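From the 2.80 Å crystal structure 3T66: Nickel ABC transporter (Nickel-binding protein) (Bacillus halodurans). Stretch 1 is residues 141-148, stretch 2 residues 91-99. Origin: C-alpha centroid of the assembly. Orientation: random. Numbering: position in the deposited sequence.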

# COMPACT_ATOMS: atom_id res chain seq x y z
N ASN A 141 -9.43 -0.27 -10.04
CA ASN A 141 -9.93 0.58 -11.14
C ASN A 141 -10.23 -0.09 -12.39
O ASN A 141 -10.91 0.47 -13.23
CB ASN A 141 -8.80 1.45 -11.60
CG ASN A 141 -8.63 2.56 -10.73
OD1 ASN A 141 -9.50 2.80 -9.87
ND2 ASN A 141 -7.51 3.27 -10.87
N VAL A 142 -9.57 -1.22 -12.61
CA VAL A 142 -9.61 -1.81 -13.87
C VAL A 142 -10.37 -3.06 -13.67
O VAL A 142 -10.20 -4.04 -14.37
CB VAL A 142 -8.23 -2.12 -14.34
CG1 VAL A 142 -8.28 -2.49 -15.79
CG2 VAL A 142 -7.37 -0.95 -14.20
N SER A 143 -11.25 -3.04 -12.70
CA SER A 143 -12.04 -4.20 -12.48
C SER A 143 -12.93 -4.35 -13.67
O SER A 143 -13.31 -3.35 -14.26
CB SER A 143 -12.87 -4.06 -11.24
OG SER A 143 -13.40 -2.79 -11.19
N ILE A 144 -13.21 -5.60 -14.04
CA ILE A 144 -13.98 -5.95 -15.22
C ILE A 144 -15.49 -5.92 -14.97
O ILE A 144 -15.98 -6.64 -14.07
CB ILE A 144 -13.60 -7.36 -15.64
CG1 ILE A 144 -12.10 -7.47 -15.84
CG2 ILE A 144 -14.42 -7.81 -16.84
CD1 ILE A 144 -11.55 -6.64 -16.93
N ILE A 145 -16.21 -5.09 -15.73
CA ILE A 145 -17.68 -4.96 -15.64
C ILE A 145 -18.31 -5.26 -17.03
O ILE A 145 -17.61 -5.20 -18.07
CB ILE A 145 -18.11 -3.56 -15.13
N ASP A 146 -19.60 -5.61 -17.06
CA ASP A 146 -20.32 -5.69 -18.34
C ASP A 146 -20.75 -4.32 -18.81
O ASP A 146 -21.63 -3.68 -18.23
CB ASP A 146 -21.54 -6.60 -18.28
CG ASP A 146 -22.08 -6.96 -19.68
OD1 ASP A 146 -21.53 -6.47 -20.68
OD2 ASP A 146 -23.04 -7.75 -19.80
N VAL A 147 -20.14 -3.90 -19.91
CA VAL A 147 -20.39 -2.60 -20.51
C VAL A 147 -21.75 -2.50 -21.28
O VAL A 147 -22.22 -1.40 -21.59
CB VAL A 147 -19.15 -2.20 -21.37
CG1 VAL A 147 -19.43 -0.94 -22.20
CG2 VAL A 147 -17.95 -1.98 -20.45
N THR A 148 -22.38 -3.64 -21.57
CA THR A 148 -23.69 -3.69 -22.22
C THR A 148 -24.75 -3.38 -21.17
O THR A 148 -25.91 -3.75 -21.30
CB THR A 148 -23.97 -5.08 -22.86
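Stretch 2, residues 91-99: AVKASLERA

The apolar centre of the contact is made by V142 and I144 against the helix residues L96 and V92. CG1 of V142 lies 3.4 Å from CD2 of L96, a tight van der Waals approach, while CD1 of I144 reaches CG1 of V92 at 3.8 Å. The CA-to-CB bonds of both I144 and L96 point sideways to the partner stretch, yet the ends of their side chains come nearer to it. V92 and L96 are one helical turn apart, so V142 and I144 meet successive turns of the helix. Residues 91-99 form a stretch of continuous helix, which begins earlier in the chain and runs on beyond it, packed against an irregular segment, residues 141-148, that contributes no strand to the contact.

The pairing also gives the direction. The CA of V142 is nearest that of A99, at 6.8 Å, and the CA of I144 is nearest that of S95, at 5.8 Å; as the loop advances from V142 to I144, its nearest helix residue thus moves back toward the start of the helix. Within the helix, backbone hydrogen bonds from L96 N to V92 O (3.0 Å) and R98 N to A94 O (2.7 Å) keep the turns regular.

Farther along the loop, V147 directs its CA-to-CB bond toward the helix and covers a second apolar patch. Its CG2 lies 3.8 Å from CA of S95 and 3.8 Å from CB of R98, and its CB is 4.3 Å from CB of A94. The small A94 side chain and the first carbon of the R98 side chain thus both border this valine, while the guanidinium group of R98 is hydrogen-bonded elsewhere in the structure.

S95 supplies the polar element. Its CA-to-CB bond points toward the loop and chi1 is t; its OG accepts a hydrogen bond from the backbone N of I145 at 3.3 Å, with an N-H...O angle of 162°. The bond is rather long but nearly straight, and it is the only hydrogen bond between the stretches. The same OG lies 3.5 Å from CA of I144, so the hydroxyl sits close against the loop backbone. Beyond it, D146 turns its CA-to-CB bond away from the helix, and its OD1 accepts a hydrogen bond from N of T148 at 3.1 Å, bracing the loop locally. The contact buries 413 Å² in all, both sides summed.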

# COMPACT_ATOMS: atom_id res chain seq x y z
N ALA A 91 -15.65 -9.21 -24.16
CA ALA A 91 -16.21 -8.52 -23.05
C ALA A 91 -15.15 -7.78 -22.27
O ALA A 91 -15.38 -6.73 -21.76
CB ALA A 91 -16.88 -9.48 -22.18
N VAL A 92 -14.00 -8.39 -22.15
CA VAL A 92 -12.92 -7.88 -21.37
C VAL A 92 -12.25 -6.75 -22.11
O VAL A 92 -11.73 -5.81 -21.51
CB VAL A 92 -11.91 -8.96 -21.04
CG1 VAL A 92 -10.77 -8.40 -20.22
CG2 VAL A 92 -12.60 -10.09 -20.29
N LYS A 93 -12.28 -6.83 -23.43
CA LYS A 93 -11.80 -5.74 -24.27
C LYS A 93 -12.66 -4.52 -24.01
O LYS A 93 -12.17 -3.48 -23.60
CB LYS A 93 -11.87 -6.12 -25.74
CG LYS A 93 -11.40 -5.02 -26.61
CD LYS A 93 -10.99 -5.47 -27.99
CE LYS A 93 -11.20 -4.29 -28.94
NZ LYS A 93 -10.23 -4.21 -30.06
N ALA A 94 -13.95 -4.67 -24.21
CA ALA A 94 -14.89 -3.59 -23.97
C ALA A 94 -14.61 -2.88 -22.66
O ALA A 94 -14.58 -1.66 -22.63
CB ALA A 94 -16.30 -4.12 -23.96
N SER A 95 -14.43 -3.66 -21.60
CA SER A 95 -14.35 -3.14 -20.27
C SER A 95 -13.04 -2.40 -20.07
O SER A 95 -12.99 -1.31 -19.51
CB SER A 95 -14.48 -4.26 -19.25
OG SER A 95 -14.16 -3.79 -17.95
N LEU A 96 -11.97 -3.00 -20.55
CA LEU A 96 -10.71 -2.30 -20.52
C LEU A 96 -10.87 -0.99 -21.24
O LEU A 96 -10.49 0.06 -20.71
CB LEU A 96 -9.59 -3.13 -21.12
CG LEU A 96 -9.14 -4.28 -20.22
CD1 LEU A 96 -8.07 -5.15 -20.89
CD2 LEU A 96 -8.66 -3.73 -18.92
N GLU A 97 -11.44 -1.04 -22.44
CA GLU A 97 -11.63 0.18 -23.25
C GLU A 97 -12.49 1.25 -22.64
O GLU A 97 -12.11 2.41 -22.61
CB GLU A 97 -12.21 -0.18 -24.56
CG GLU A 97 -11.24 -1.03 -25.23
CD GLU A 97 -11.38 -0.96 -26.70
OE1 GLU A 97 -12.49 -0.56 -27.15
OE2 GLU A 97 -10.39 -1.31 -27.39
N ARG A 98 -13.66 0.85 -22.17
CA ARG A 98 -14.54 1.75 -21.51
C ARG A 98 -13.74 2.38 -20.40
O ARG A 98 -13.97 3.54 -20.04
CB ARG A 98 -15.73 1.01 -20.96
CG ARG A 98 -16.84 1.88 -20.43
CD ARG A 98 -16.54 2.28 -19.04
NE ARG A 98 -17.51 3.24 -18.50
CZ ARG A 98 -17.87 3.32 -17.21
NH1 ARG A 98 -18.74 4.23 -16.85
NH2 ARG A 98 -17.39 2.50 -16.28
N ALA A 99 -12.76 1.66 -19.88
CA ALA A 99 -12.04 2.20 -18.73
C ALA A 99 -10.97 3.20 -19.13
O ALA A 99 -10.70 4.16 -18.40
CB ALA A 99 -11.44 1.09 -17.88